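Local atomic coordinates of lysozyme inhibitor LprI-like N-terminal domain-containing protein (Burkholderia thailandensis, PDB entry 6AR7), a protein that is of unknown function but carries a domain related to the lysozyme inhibitor LprI and may inhibit lysozyme. Residues A[146-157]-A[198-207]. Sequence-based numbering, arbitrary orientation. Where two conformers were deposited one is given.
Sequences HRVRPCMRDAAC and TPLVSEGERV
R206 reaches from helix 203-223 into the loop before helix 155-174 and takes hold of the carbonyl of R149. Its chain is extended from CG to NE, with CG anti to the backbone N (chi1 174°), which carries the guanidinium well out from the helix. NH1 and NH2 both donate end-on to R149 O, at 2.8 Å from NH1. The oxygen lies close to the guanidinium plane. C157 SG sits over one face of the group and the T198 methyl CG2 over the other. Within its own helix, R206 NH1 also makes a salt bridge to E203 OE1, on the syn lone pair, so three bonds limit the rotation of the guanidinium.

E203 is bent at chi2 (69°). Its OE2 comes within 2.7 Å of D154 OD2, and the two carboxylate planes stand 53° apart. At this separation one of the acids probably holds a proton. A water donates to both E203 OE2 and P150 O. The other oxygen, D154 OD1, accepts from A156 N, as D154 is the N-cap of helix 155-174. Beside this pair, V207 CG2 lies 3.9 Å from A156 CB and also packs near C157 CB.

At the other end, H146 N donates to P199 O at 3.1 Å. The imidazole turns back over the same turn: P199 O sits over one ring face, and P199 CA makes a CH-pi contact there. H146 NE2 donates to V201 O at 2.8 Å, while ND1 donates to R147 O in the ring plane. V148 CG2 rests 3.7 Å from P199 CG.

The C151-C157 disulfide ties the 3-10 turn to the first turn of helix 155-174. The contact joins the segment leading into helix 155-174, with its disulfide-closed loop, to the turn after helix 180-197 and the first turns of helix 203-223, at one end of an all-helical LprI-like protein.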
ATOM      1  N   HIS A 146       3.789  -2.056 -21.042  1.00 59.36           N
ATOM      2  CA  HIS A 146       4.693  -1.160 -21.745  1.00 58.25           C
ATOM      3  C   HIS A 146       6.109  -1.343 -21.207  1.00 55.31           C
ATOM      4  O   HIS A 146       6.333  -1.954 -20.156  1.00 52.07           O
ATOM      5  CB  HIS A 146       4.240   0.302 -21.625  1.00 52.09           C
ATOM      6  CG  HIS A 146       4.077   0.771 -20.215  1.00 50.75           C
ATOM      7  ND1 HIS A 146       5.151   1.078 -19.405  1.00 53.62           N
ATOM      8  CD2 HIS A 146       2.969   0.988 -19.469  1.00 49.50           C
ATOM      9  CE1 HIS A 146       4.711   1.463 -18.219  1.00 43.26           C
ATOM     10  NE2 HIS A 146       3.391   1.417 -18.232  1.00 47.15           N
ATOM     11  N   ARG A 147       7.068  -0.805 -21.956  1.00 56.25           N
ATOM     12  CA  ARG A 147       8.476  -0.909 -21.601  1.00 56.09           C
ATOM     13  C   ARG A 147       8.806  -0.067 -20.372  1.00 55.92           C
ATOM     14  O   ARG A 147       8.182   0.960 -20.101  1.00 54.00           O
ATOM     15  CB  ARG A 147       9.358  -0.482 -22.778  1.00 59.14           C
ATOM     16  N   VAL A 148       9.813  -0.511 -19.630  1.00 55.72           N
ATOM     17  CA  VAL A 148      10.215   0.142 -18.395  1.00 56.98           C
ATOM     18  C   VAL A 148      11.351   1.119 -18.704  1.00 56.23           C
ATOM     19  O   VAL A 148      12.467   0.718 -19.040  1.00 58.48           O
ATOM     20  CB  VAL A 148      10.635  -0.893 -17.346  1.00 53.84           C
ATOM     21  CG1 VAL A 148      11.341  -0.219 -16.198  1.00 49.02           C
ATOM     22  CG2 VAL A 148       9.407  -1.665 -16.857  1.00 57.08           C
ATOM     23  N   ARG A 149      11.066   2.386 -18.600  1.00 50.10           N
ATOM     24  CA  ARG A 149      12.133   3.362 -18.702  1.00 56.60           C
ATOM     25  C   ARG A 149      12.753   3.574 -17.328  1.00 48.34           C
ATOM     26  O   ARG A 149      12.064   3.465 -16.306  1.00 38.05           O
ATOM     27  CB  ARG A 149      11.597   4.690 -19.232  1.00 67.61           C
ATOM     28  CG  ARG A 149      10.670   4.553 -20.425  1.00 76.22           C
ATOM     29  CD  ARG A 149      10.035   5.884 -20.802  1.00 83.22           C
ATOM     30  NE  ARG A 149      10.988   6.791 -21.442  1.00 88.67           N
ATOM     31  CZ  ARG A 149      11.270   6.780 -22.741  1.00 89.18           C
ATOM     32  NH1 ARG A 149      12.148   7.640 -23.242  1.00 90.56           N
ATOM     33  NH2 ARG A 149      10.674   5.902 -23.539  1.00 88.23           N
ATOM     34  N   PRO A 150      14.050   3.860 -17.277  1.00 41.19           N
ATOM     35  CA  PRO A 150      14.695   4.093 -15.978  1.00 43.65           C
ATOM     36  C   PRO A 150      14.055   5.251 -15.228  1.00 37.76           C
ATOM     37  O   PRO A 150      13.725   6.288 -15.809  1.00 38.73           O
ATOM     38  CB  PRO A 150      16.152   4.399 -16.349  1.00 41.49           C
ATOM     39  CG  PRO A 150      16.347   3.782 -17.679  1.00 44.05           C
ATOM     40  CD  PRO A 150      15.021   3.686 -18.373  1.00 44.10           C
ATOM     41  N   CYS A 151      13.932   5.073 -13.912  1.00 35.56           N
ATOM     42  CA  CYS A 151      13.341   6.094 -13.061  1.00 45.46           C
ATOM     43  C   CYS A 151      14.049   7.435 -13.207  1.00 43.14           C
ATOM     44  O   CYS A 151      13.415   8.490 -13.105  1.00 47.92           O
ATOM     45  CB  CYS A 151      13.371   5.594 -11.614  1.00 45.34           C
ATOM     46  SG  CYS A 151      12.685   6.670 -10.344  1.00 57.61           S
HETATM   47  N   MSE A 152      15.333   7.412 -13.517  1.00 40.01           N
HETATM   48  CA  MSE A 152      16.077   8.659 -13.521  0.56 43.24           C
HETATM   49  C   MSE A 152      15.800   9.540 -14.744  1.00 46.01           C
HETATM   50  O   MSE A 152      16.156  10.702 -14.727  1.00 41.64           O
HETATM   51  CB  MSE A 152      17.570   8.383 -13.403  0.56 48.21           C
HETATM   52  CG  MSE A 152      18.163   7.641 -14.559  0.56 52.72           C
HETATM   53 SE   MSE A 152      20.087   7.608 -14.370  0.56 61.13          SE
HETATM   54  CE  MSE A 152      20.260   8.996 -13.017  0.56 74.08           C
ATOM     55  N   ARG A 153      15.104   9.022 -15.764  1.00 41.10           N
ATOM     56  CA  ARG A 153      14.687   9.883 -16.869  1.00 48.27           C
ATOM     57  C   ARG A 153      13.604  10.858 -16.436  1.00 42.44           C
ATOM     58  O   ARG A 153      13.391  11.880 -17.100  1.00 44.46           O
ATOM     59  CB  ARG A 153      14.160   9.084 -18.063  1.00 49.28           C
ATOM     60  CG  ARG A 153      15.136   8.105 -18.648  1.00 60.25           C
ATOM     61  CD  ARG A 153      14.782   7.708 -20.089  1.00 72.79           C
ATOM     62  NE  ARG A 153      14.973   8.835 -20.999  1.00 79.90           N
ATOM     63  CZ  ARG A 153      15.222   8.725 -22.302  1.00 81.36           C
ATOM     64  NH1 ARG A 153      15.308   7.532 -22.873  1.00 83.26           N
ATOM     65  NH2 ARG A 153      15.382   9.817 -23.035  1.00 75.93           N
ATOM     66  N   ASP A 154      12.868  10.524 -15.388  1.00 39.82           N
ATOM     67  CA  ASP A 154      11.713  11.294 -14.960  1.00 45.92           C
ATOM     68  C   ASP A 154      12.069  11.990 -13.648  1.00 40.00           C
ATOM     69  O   ASP A 154      12.164  11.338 -12.601  1.00 36.00           O
ATOM     70  CB  ASP A 154      10.506  10.365 -14.819  1.00 41.08           C
ATOM     71  CG  ASP A 154       9.261  11.067 -14.269  1.00 46.87           C
ATOM     72  OD1 ASP A 154       9.230  12.309 -14.165  1.00 48.08           O
ATOM     73  OD2 ASP A 154       8.303  10.355 -13.909  1.00 46.88           O
ATOM     74  N   ALA A 155      12.213  13.318 -13.696  1.00 39.47           N
ATOM     75  CA  ALA A 155      12.532  14.071 -12.485  1.00 38.80           C
ATOM     76  C   ALA A 155      11.531  13.805 -11.355  1.00 40.57           C
ATOM     77  O   ALA A 155      11.918  13.781 -10.178  1.00 38.45           O
ATOM     78  CB  ALA A 155      12.604  15.570 -12.804  1.00 42.23           C
ATOM     79  N   ALA A 156      10.254  13.570 -11.680  1.00 35.88           N
ATOM     80  CA  ALA A 156       9.284  13.241 -10.629  1.00 35.65           C
ATOM     81  C   ALA A 156       9.635  11.930  -9.931  1.00 34.60           C
ATOM     82  O   ALA A 156       9.586  11.833  -8.692  1.00 33.44           O
ATOM     83  CB  ALA A 156       7.869  13.174 -11.214  1.00 34.46           C
ATOM     84  N   CYS A 157      10.004  10.914 -10.713  1.00 35.77           N
ATOM     85  CA  CYS A 157      10.391   9.623 -10.160  1.00 33.10           C
ATOM     86  C   CYS A 157      11.688   9.743  -9.371  1.00 30.12           C
ATOM     87  O   CYS A 157      11.803   9.209  -8.260  1.00 35.09           O
ATOM     88  CB  CYS A 157      10.535   8.607 -11.304  1.00 37.59           C
ATOM     89  SG  CYS A 157      10.676   6.881 -10.786  1.00 45.32           S
ATOM     90  N   THR A 198       5.639  -1.354 -12.470  1.00 34.47           N
ATOM     91  CA  THR A 198       6.064  -0.366 -13.458  1.00 34.31           C
ATOM     92  C   THR A 198       5.576  -0.636 -14.873  1.00 39.58           C
ATOM     93  O   THR A 198       5.115   0.322 -15.518  1.00 40.89           O
ATOM     94  CB  THR A 198       7.591  -0.242 -13.483  1.00 37.19           C
ATOM     95  OG1 THR A 198       8.058   0.013 -12.162  1.00 38.02           O
ATOM     96  CG2 THR A 198       7.989   0.904 -14.393  1.00 33.59           C
ATOM     97  N   PRO A 199       5.609  -1.869 -15.407  1.00 36.46           N
ATOM     98  CA  PRO A 199       5.119  -2.076 -16.778  1.00 39.13           C
ATOM     99  C   PRO A 199       3.612  -1.975 -16.919  1.00 42.96           C
ATOM    100  O   PRO A 199       3.137  -1.861 -18.054  1.00 45.50           O
ATOM    101  CB  PRO A 199       5.587  -3.503 -17.116  1.00 51.88           C
ATOM    102  CG  PRO A 199       6.555  -3.877 -16.064  1.00 46.25           C
ATOM    103  CD  PRO A 199       6.139  -3.123 -14.842  1.00 36.34           C
ATOM    104  N   LEU A 200       2.857  -1.988 -15.811  1.00 40.42           N
ATOM    105  CA  LEU A 200       1.404  -2.105 -15.834  1.00 45.60           C
ATOM    106  C   LEU A 200       0.666  -0.799 -15.566  1.00 43.70           C
ATOM    107  O   LEU A 200      -0.546  -0.742 -15.784  1.00 43.34           O
ATOM    108  CB  LEU A 200       0.944  -3.154 -14.811  1.00 42.67           C
ATOM    109  CG  LEU A 200       1.632  -4.522 -14.904  1.00 50.19           C
ATOM    110  CD1 LEU A 200       1.210  -5.411 -13.755  1.00 45.43           C
ATOM    111  CD2 LEU A 200       1.317  -5.188 -16.238  1.00 41.88           C
ATOM    112  N   VAL A 201       1.341   0.240 -15.085  1.00 37.27           N
ATOM    113  CA  VAL A 201       0.672   1.484 -14.718  1.00 37.17           C
ATOM    114  C   VAL A 201       1.389   2.655 -15.383  1.00 46.58           C
ATOM    115  O   VAL A 201       2.516   2.533 -15.874  1.00 46.43           O
ATOM    116  CB  VAL A 201       0.614   1.686 -13.191  1.00 37.44           C
ATOM    117  CG1 VAL A 201      -0.090   0.505 -12.510  1.00 39.68           C
ATOM    118  CG2 VAL A 201       2.018   1.871 -12.625  1.00 35.00           C
ATOM    119  N   SER A 202       0.721   3.808 -15.374  1.00 36.50           N
ATOM    120  CA  SER A 202       1.265   5.017 -15.974  1.00 39.86           C
ATOM    121  C   SER A 202       2.487   5.504 -15.197  1.00 38.05           C
ATOM    122  O   SER A 202       2.752   5.092 -14.063  1.00 34.22           O
ATOM    123  CB  SER A 202       0.216   6.124 -16.006  1.00 38.57           C
ATOM    124  OG  SER A 202      -0.020   6.639 -14.698  1.00 36.51           O
ATOM    125  N   GLU A 203       3.254   6.385 -15.837  1.00 36.73           N
ATOM    126  CA  GLU A 203       4.394   6.976 -15.151  1.00 37.03           C
ATOM    127  C   GLU A 203       3.940   7.731 -13.911  1.00 33.73           C
ATOM    128  O   GLU A 203       4.609   7.688 -12.873  1.00 33.29           O
ATOM    129  CB  GLU A 203       5.178   7.889 -16.103  1.00 38.91           C
ATOM    130  CG  GLU A 203       6.444   8.481 -15.473  1.00 41.89           C
ATOM    131  CD  GLU A 203       7.552   7.443 -15.208  1.00 48.49           C
ATOM    132  OE1 GLU A 203       7.450   6.291 -15.687  1.00 48.78           O
ATOM    133  OE2 GLU A 203       8.537   7.782 -14.511  1.00 49.77           O
ATOM    134  N   GLY A 204       2.793   8.413 -13.993  1.00 36.25           N
ATOM    135  CA  GLY A 204       2.284   9.130 -12.832  1.00 34.10           C
ATOM    136  C   GLY A 204       1.965   8.210 -11.668  1.00 32.39           C
ATOM    137  O   GLY A 204       2.296   8.512 -10.518  1.00 30.68           O
ATOM    138  N   GLU A 205       1.344   7.061 -11.951  1.00 34.49           N
ATOM    139  CA  GLU A 205       1.065   6.089 -10.892  1.00 36.54           C
ATOM    140  C   GLU A 205       2.345   5.462 -10.360  1.00 34.70           C
ATOM    141  O   GLU A 205       2.425   5.120  -9.173  1.00 30.91           O
ATOM    142  CB  GLU A 205       0.110   5.005 -11.398  1.00 38.67           C
ATOM    143  CG  GLU A 205      -1.170   5.580 -11.982  1.00 54.33           C
ATOM    144  CD  GLU A 205      -2.348   4.637 -11.891  1.00 69.71           C
ATOM    145  OE1 GLU A 205      -2.477   3.949 -10.861  1.00 78.41           O
ATOM    146  OE2 GLU A 205      -3.152   4.585 -12.841  1.00 74.11           O
ATOM    147  N   ARG A 206       3.339   5.266 -11.228  1.00 31.25           N
ATOM    148  CA  ARG A 206       4.640   4.806 -10.760  1.00 31.40           C
ATOM    149  C   ARG A 206       5.209   5.776  -9.721  1.00 26.72           C
ATOM    150  O   ARG A 206       5.632   5.365  -8.637  1.00 27.69           O
ATOM    151  CB  ARG A 206       5.571   4.639 -11.961  1.00 36.44           C
ATOM    152  CG  ARG A 206       7.015   4.305 -11.632  1.00 31.08           C
ATOM    153  CD  ARG A 206       7.870   4.482 -12.892  1.00 30.88           C
ATOM    154  NE  ARG A 206       9.151   3.785 -12.768  1.00 37.22           N
ATOM    155  CZ  ARG A 206      10.081   3.747 -13.716  1.00 37.96           C
ATOM    156  NH1 ARG A 206       9.878   4.381 -14.867  1.00 39.51           N
ATOM    157  NH2 ARG A 206      11.217   3.085 -13.510  1.00 40.29           N
ATOM    158  N   VAL A 207       5.162   7.074 -10.017  1.00 29.64           N
ATOM    159  CA  VAL A 207       5.622   8.084  -9.068  1.00 26.91           C
ATOM    160  C   VAL A 207       4.813   8.029  -7.775  1.00 32.39           C
ATOM    161  O   VAL A 207       5.372   8.125  -6.675  1.00 35.74           O
ATOM    162  CB  VAL A 207       5.561   9.480  -9.717  1.00 31.07           C
ATOM    163  CG1 VAL A 207       5.905  10.584  -8.697  1.00 28.27           C
ATOM    164  CG2 VAL A 207       6.526   9.538 -10.933  1.00 36.92           C
TER
HETATM  165  O   HOH W   1      10.986   7.097 -16.317  1.00 40.70           O